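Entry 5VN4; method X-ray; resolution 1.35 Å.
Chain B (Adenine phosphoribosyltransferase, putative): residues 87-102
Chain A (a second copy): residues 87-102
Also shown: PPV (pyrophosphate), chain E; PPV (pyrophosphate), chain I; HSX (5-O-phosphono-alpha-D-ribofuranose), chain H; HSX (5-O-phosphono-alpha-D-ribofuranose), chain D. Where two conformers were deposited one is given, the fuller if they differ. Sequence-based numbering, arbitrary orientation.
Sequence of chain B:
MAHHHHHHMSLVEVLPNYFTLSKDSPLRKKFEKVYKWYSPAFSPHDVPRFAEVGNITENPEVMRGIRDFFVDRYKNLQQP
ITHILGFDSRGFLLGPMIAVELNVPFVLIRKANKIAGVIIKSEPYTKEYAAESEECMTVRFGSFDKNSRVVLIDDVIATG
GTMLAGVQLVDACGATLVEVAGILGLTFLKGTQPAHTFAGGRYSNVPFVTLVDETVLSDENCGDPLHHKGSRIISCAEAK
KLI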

# COMPACT_ATOMS: atom_id res chain seq x y z
N PHE B 87 2.84 0.26 7.91
CA PHE B 87 2.23 -1.05 8.15
C PHE B 87 1.41 -1.57 6.97
O PHE B 87 0.62 -0.84 6.36
CB PHE B 87 1.33 -1.03 9.39
CG PHE B 87 2.07 -0.81 10.68
CD1 PHE B 87 2.58 -1.89 11.39
CD2 PHE B 87 2.24 0.47 11.19
CE1 PHE B 87 3.24 -1.69 12.59
CE2 PHE B 87 2.90 0.67 12.38
CZ PHE B 87 3.40 -0.41 13.09
N ASP B 88 1.61 -2.84 6.67
CA ASP B 88 0.76 -3.64 5.81
C ASP B 88 -0.66 -3.66 6.37
O ASP B 88 -0.86 -4.00 7.53
CB ASP B 88 1.37 -5.04 5.97
CG ASP B 88 0.87 -6.06 5.00
OD1 ASP B 88 -0.20 -5.88 4.39
OD2 ASP B 88 1.56 -7.09 4.88
N SER B 89 -1.68 -3.28 5.57
CA SER B 89 -1.63 -2.86 4.17
C SER B 89 -1.99 -1.37 4.03
O SER B 89 -1.71 -0.75 3.01
CB SER B 89 -2.68 -3.64 3.37
OG SER B 89 -2.65 -5.03 3.65
N ARG B 90 -2.72 -0.84 5.01
CA ARG B 90 -3.24 0.51 4.83
C ARG B 90 -2.19 1.58 5.08
O ARG B 90 -2.26 2.66 4.48
CB ARG B 90 -4.51 0.71 5.66
CG ARG B 90 -5.65 -0.20 5.23
CD ARG B 90 -6.92 0.15 5.97
NE ARG B 90 -7.40 -0.92 6.83
CZ ARG B 90 -8.12 -0.71 7.93
NH1 ARG B 90 -8.41 0.53 8.31
NH2 ARG B 90 -8.53 -1.75 8.65
N GLY B 91 -1.19 1.31 5.93
CA GLY B 91 -0.07 2.22 6.05
C GLY B 91 0.70 2.36 4.75
O GLY B 91 1.30 3.41 4.49
N PHE B 92 0.69 1.32 3.92
CA PHE B 92 1.32 1.37 2.61
C PHE B 92 0.72 2.45 1.72
O PHE B 92 1.38 2.91 0.79
CB PHE B 92 1.12 0.06 1.86
CG PHE B 92 1.93 -1.11 2.38
CD1 PHE B 92 2.76 -1.00 3.50
CD2 PHE B 92 1.86 -2.33 1.72
CE1 PHE B 92 3.49 -2.09 3.93
CE2 PHE B 92 2.59 -3.42 2.14
CZ PHE B 92 3.40 -3.31 3.25
N LEU B 93 -0.54 2.85 1.97
CA LEU B 93 -1.21 3.85 1.15
C LEU B 93 -0.74 5.26 1.44
O LEU B 93 -0.95 6.15 0.61
CB LEU B 93 -2.72 3.80 1.40
CG LEU B 93 -3.40 2.49 0.98
CD1 LEU B 93 -4.77 2.38 1.65
CD2 LEU B 93 -3.52 2.42 -0.54
N LEU B 94 -0.11 5.49 2.59
CA LEU B 94 0.21 6.83 3.06
C LEU B 94 1.71 7.11 3.10
O LEU B 94 2.13 8.22 2.77
CB LEU B 94 -0.36 7.04 4.47
CG LEU B 94 -1.86 6.76 4.61
CD1 LEU B 94 -2.30 6.93 6.06
CD2 LEU B 94 -2.68 7.67 3.69
N GLY B 95 2.52 6.13 3.48
CA GLY B 95 3.93 6.36 3.69
C GLY B 95 4.73 6.73 2.45
O GLY B 95 5.53 7.67 2.48
N PRO B 96 4.56 5.98 1.35
CA PRO B 96 5.38 6.26 0.15
C PRO B 96 5.27 7.68 -0.37
O PRO B 96 6.30 8.27 -0.73
CB PRO B 96 4.90 5.21 -0.85
CG PRO B 96 4.51 4.07 0.01
CD PRO B 96 3.84 4.69 1.20
N MET B 97 4.07 8.26 -0.43
CA MET B 97 3.96 9.61 -0.99
C MET B 97 4.68 10.63 -0.12
O MET B 97 5.18 11.64 -0.63
CB MET B 97 2.51 10.01 -1.23
CG MET B 97 1.70 10.22 0.02
SD MET B 97 -0.05 10.41 -0.37
CE MET B 97 -0.72 10.57 1.29
N ILE B 98 4.77 10.37 1.19
CA ILE B 98 5.53 11.24 2.08
C ILE B 98 7.03 10.99 1.91
O ILE B 98 7.82 11.93 1.79
CB ILE B 98 5.07 11.02 3.53
CG1 ILE B 98 3.61 11.46 3.70
CG2 ILE B 98 5.99 11.76 4.52
CD1 ILE B 98 2.96 10.89 4.93
N ALA B 99 7.43 9.71 1.89
CA ALA B 99 8.84 9.36 1.80
C ALA B 99 9.48 9.88 0.52
O ALA B 99 10.63 10.35 0.54
CB ALA B 99 9.04 7.85 1.94
N VAL B 100 8.76 9.81 -0.61
CA VAL B 100 9.34 10.29 -1.87
C VAL B 100 9.63 11.78 -1.80
O VAL B 100 10.66 12.25 -2.30
CB VAL B 100 8.49 9.90 -3.09
CG1 VAL B 100 8.41 8.40 -3.22
CG2 VAL B 100 7.10 10.52 -3.03
N GLU B 101 8.73 12.56 -1.18
CA GLU B 101 8.95 14.00 -1.09
C GLU B 101 10.07 14.35 -0.12
O GLU B 101 10.82 15.30 -0.35
CB GLU B 101 7.65 14.72 -0.69
CG GLU B 101 6.56 14.60 -1.73
CD GLU B 101 7.02 15.06 -3.11
OE1 GLU B 101 7.68 16.11 -3.20
OE2 GLU B 101 6.75 14.35 -4.09
N LEU B 102 10.19 13.59 0.97
CA LEU B 102 11.29 13.78 1.91
C LEU B 102 12.60 13.18 1.41
O LEU B 102 13.65 13.41 2.02
CB LEU B 102 10.95 13.17 3.26
CG LEU B 102 9.84 13.88 4.04
CD1 LEU B 102 9.40 13.05 5.22
CD2 LEU B 102 10.33 15.26 4.50
O11 PPV E . 0.64 -12.49 -3.11
P1 PPV E . 0.17 -11.66 -1.93
O21 PPV E . 0.39 -12.33 -0.59
O31 PPV E . -1.22 -11.10 -2.14
OPP PPV E . 1.15 -10.38 -1.98
P2 PPV E . 1.08 -8.92 -1.28
O12 PPV E . 2.56 -8.76 -1.05
O22 PPV E . 0.46 -8.04 -2.35
O32 PPV E . 0.28 -8.99 -0.00
O11 PPV I . -5.65 -6.94 9.25
P1 PPV I . -6.50 -5.86 8.61
O21 PPV I . -7.30 -5.03 9.58
O31 PPV I . -7.28 -6.30 7.40
OPP PPV I . -5.42 -4.81 8.05
P2 PPV I . -5.39 -4.24 6.55
O12 PPV I . -4.38 -3.12 6.75
O22 PPV I . -6.81 -3.78 6.29
O32 PPV I . -4.94 -5.39 5.68
C1 HSX H . -6.27 -1.94 11.10
O4 HSX H . -6.00 -2.14 12.49
C2 HSX H . -5.67 -0.59 10.77
O2 HSX H . -5.31 -0.49 9.39
C3 HSX H . -4.46 -0.54 11.67
O3 HSX H . -3.36 -1.22 11.03
C4 HSX H . -4.88 -1.34 12.89
C5 HSX H . -5.25 -0.40 14.04
O5 HSX H . -5.81 -1.14 15.11
P' HSX H . -5.06 -1.26 16.54
O1X HSX H . -6.16 -1.76 17.44
O2X HSX H . -4.56 0.13 16.88
O3X HSX H . -3.95 -2.25 16.35
O1 HSX H . -5.64 -2.96 10.32
C1 HSX D . 1.87 -10.81 -6.19
O4 HSX D . 1.28 -11.54 -7.28
C2 HSX D . 2.21 -9.46 -6.81
O2 HSX D . 2.31 -8.43 -5.82
C3 HSX D . 1.07 -9.26 -7.78
O3 HSX D . -0.12 -8.82 -7.10
C4 HSX D . 0.82 -10.66 -8.30
C5 HSX D . 1.55 -10.95 -9.62
O5 HSX D . 1.43 -12.33 -9.97
P' HSX D . 0.42 -12.82 -11.13
O1X HSX D . -1.00 -12.75 -10.60
O2X HSX D . 0.64 -11.93 -12.32
O3X HSX D . 0.88 -14.24 -11.38
O1 HSX D . 0.91 -10.65 -5.14
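Chain A (87-102) FDSRGFLLGPMIAVEL

At the apolar centre each phenylalanine receives a leucine: L93(B) CD2 lies 3.9 Å from the ring centroid of F92(A), over its face, and L93(A) CD2 lies 4.0 Å from that of F92(B). Two copies of one segment meet about a near twofold, so contacts between unlike residues mostly recur with the chain labels exchanged, while S89, F92, M97 and E101 meet their own copies. The leucine CA-to-CB bonds point sideways, but their m, t rotamers bring the methyls onto the rings. The same methyls reach the prolines, with L93(B) CD2 to P96(A) CG and L93(A) CD2 to P96(B) CG both 4.0 Å.

Chain A has the same backbone as chain B: a loop with a cis peptide before S89(A), helical phi/psi through 90-93, then a helix that includes P96(A) to A99(A). The two helices cross at 73° between their N-to-C directions, with axes 8.5 Å apart at closest approach. M97(B) CB packs on M97(A) CB at 4.2 Å. The p rotamer of both methionines accompanies this close backbone approach, their CA atoms being 4.8 Å apart. Further along, V100(B) CG1 touches M97(A) SD at 4.0 Å.

Polar groups within the contact are served by water. F92(B) O and F92(A) O, two acceptors 3.4 Å apart, each accept a 2.7 Å hydrogen bond from water 3. At the helical edge, E101(B) OE2 and E101(A) OE2 approach to 4.3 Å despite like charge, and water 4 donates to both, at 3.0 and 2.9 Å.

At the other edge the serines face each other, S89(B) OG to S89(A) OG 3.4 Å. Water 2 donates to S89(A) OG and D88(B) OD1, both at 2.7 Å. Each loop also grips its own pyrophosphate: S89(A) N donates to PPV O22 (chain E) at 2.9 Å, and R90(A) NE to its O12 at 2.7 Å. R90(A) points its CA-to-CB bond away from chain B.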

# COMPACT_ATOMS: atom_id res chain seq x y z
N PHE A 87 -3.86 -2.82 -6.62
CA PHE A 87 -4.09 -4.08 -5.92
C PHE A 87 -3.44 -4.12 -4.53
O PHE A 87 -2.26 -3.80 -4.37
CB PHE A 87 -3.55 -5.26 -6.72
CG PHE A 87 -4.27 -5.52 -7.99
CD1 PHE A 87 -5.39 -6.35 -8.01
CD2 PHE A 87 -3.84 -4.95 -9.17
CE1 PHE A 87 -6.05 -6.61 -9.20
CE2 PHE A 87 -4.50 -5.21 -10.37
CZ PHE A 87 -5.60 -6.04 -10.38
N ASP A 88 -4.23 -4.54 -3.55
CA ASP A 88 -3.74 -4.97 -2.25
C ASP A 88 -2.74 -6.10 -2.47
O ASP A 88 -3.03 -7.04 -3.21
CB ASP A 88 -4.98 -5.51 -1.54
CG ASP A 88 -4.87 -5.53 -0.04
OD1 ASP A 88 -3.79 -5.22 0.52
OD2 ASP A 88 -5.92 -5.87 0.57
N SER A 89 -1.54 -6.04 -1.86
CA SER A 89 -1.05 -4.97 -0.99
C SER A 89 0.06 -4.14 -1.65
O SER A 89 0.30 -3.00 -1.29
CB SER A 89 -0.47 -5.59 0.29
OG SER A 89 -1.38 -6.49 0.89
N ARG A 90 0.78 -4.74 -2.60
CA ARG A 90 1.95 -4.07 -3.14
C ARG A 90 1.60 -2.99 -4.16
O ARG A 90 2.33 -2.00 -4.27
CB ARG A 90 2.96 -5.10 -3.67
CG ARG A 90 3.58 -5.90 -2.52
CD ARG A 90 4.67 -6.82 -3.01
NE ARG A 90 4.23 -8.20 -3.10
CZ ARG A 90 4.71 -9.08 -3.98
NH1 ARG A 90 5.61 -8.71 -4.88
NH2 ARG A 90 4.28 -10.33 -3.94
N GLY A 91 0.49 -3.13 -4.88
CA GLY A 91 0.03 -2.04 -5.72
C GLY A 91 -0.30 -0.79 -4.93
O GLY A 91 -0.20 0.33 -5.45
N PHE A 92 -0.68 -0.95 -3.65
CA PHE A 92 -0.94 0.18 -2.77
C PHE A 92 0.29 1.05 -2.60
O PHE A 92 0.16 2.24 -2.28
CB PHE A 92 -1.33 -0.33 -1.38
CG PHE A 92 -2.74 -0.88 -1.27
CD1 PHE A 92 -3.57 -1.03 -2.38
CD2 PHE A 92 -3.23 -1.23 -0.02
CE1 PHE A 92 -4.86 -1.52 -2.23
CE2 PHE A 92 -4.52 -1.72 0.13
CZ PHE A 92 -5.34 -1.87 -0.97
N LEU A 93 1.49 0.49 -2.77
CA LEU A 93 2.74 1.22 -2.58
C LEU A 93 3.04 2.18 -3.72
O LEU A 93 3.85 3.10 -3.54
CB LEU A 93 3.89 0.23 -2.47
CG LEU A 93 3.85 -0.69 -1.24
CD1 LEU A 93 4.77 -1.89 -1.43
CD2 LEU A 93 4.25 0.10 0.00
N LEU A 94 2.41 1.99 -4.88
CA LEU A 94 2.76 2.70 -6.09
C LEU A 94 1.68 3.65 -6.58
O LEU A 94 1.99 4.73 -7.07
CB LEU A 94 3.10 1.70 -7.21
CG LEU A 94 4.19 0.67 -6.89
CD1 LEU A 94 4.32 -0.35 -8.02
CD2 LEU A 94 5.52 1.36 -6.61
N GLY A 95 0.41 3.26 -6.48
CA GLY A 95 -0.68 4.04 -7.02
C GLY A 95 -0.88 5.43 -6.42
O GLY A 95 -1.01 6.42 -7.14
N PRO A 96 -0.94 5.52 -5.08
CA PRO A 96 -1.28 6.82 -4.47
C PRO A 96 -0.34 7.96 -4.84
O PRO A 96 -0.82 9.08 -5.07
CB PRO A 96 -1.26 6.51 -2.97
CG PRO A 96 -1.67 5.08 -2.90
CD PRO A 96 -0.97 4.44 -4.08
N MET A 97 0.97 7.72 -4.91
CA MET A 97 1.88 8.82 -5.24
C MET A 97 1.67 9.31 -6.67
O MET A 97 1.96 10.47 -6.97
CB MET A 97 3.33 8.42 -5.00
CG MET A 97 3.88 7.38 -5.98
SD MET A 97 5.50 6.80 -5.45
CE MET A 97 5.82 5.59 -6.73
N ILE A 98 1.19 8.45 -7.56
CA ILE A 98 0.85 8.86 -8.92
C ILE A 98 -0.49 9.59 -8.93
O ILE A 98 -0.61 10.68 -9.51
CB ILE A 98 0.85 7.64 -9.86
CG1 ILE A 98 2.24 7.01 -9.89
CG2 ILE A 98 0.39 8.04 -11.26
CD1 ILE A 98 2.25 5.58 -10.41
N ALA A 99 -1.49 9.01 -8.27
CA ALA A 99 -2.84 9.57 -8.28
C ALA A 99 -2.87 10.98 -7.69
O ALA A 99 -3.62 11.84 -8.17
CB ALA A 99 -3.79 8.66 -7.51
N VAL A 100 -2.09 11.24 -6.64
CA VAL A 100 -2.13 12.56 -6.03
C VAL A 100 -1.64 13.63 -7.00
O VAL A 100 -2.20 14.72 -7.06
CB VAL A 100 -1.42 12.58 -4.66
CG1 VAL A 100 0.09 12.44 -4.82
CG2 VAL A 100 -1.77 13.85 -3.89
N GLU A 101 -0.60 13.32 -7.78
CA GLU A 101 -0.10 14.32 -8.73
C GLU A 101 -1.03 14.50 -9.91
O GLU A 101 -1.09 15.59 -10.49
CB GLU A 101 1.29 13.93 -9.24
CG GLU A 101 2.31 13.69 -8.15
CD GLU A 101 2.55 14.90 -7.28
OE1 GLU A 101 2.32 16.04 -7.75
OE2 GLU A 101 2.97 14.71 -6.13
N LEU A 102 -1.74 13.45 -10.31
CA LEU A 102 -2.73 13.56 -11.37
C LEU A 102 -4.05 14.11 -10.87
O LEU A 102 -4.92 14.42 -11.69
CB LEU A 102 -2.96 12.19 -12.00
CG LEU A 102 -1.78 11.56 -12.74
CD1 LEU A 102 -2.14 10.15 -13.17
CD2 LEU A 102 -1.40 12.41 -13.95
O HOH W 1 -4.34 -7.40 2.69
O HOH W 2 -1.06 -8.10 3.08
O HOH W 3 1.37 4.44 -1.42
O HOH W 4 5.38 16.39 -5.89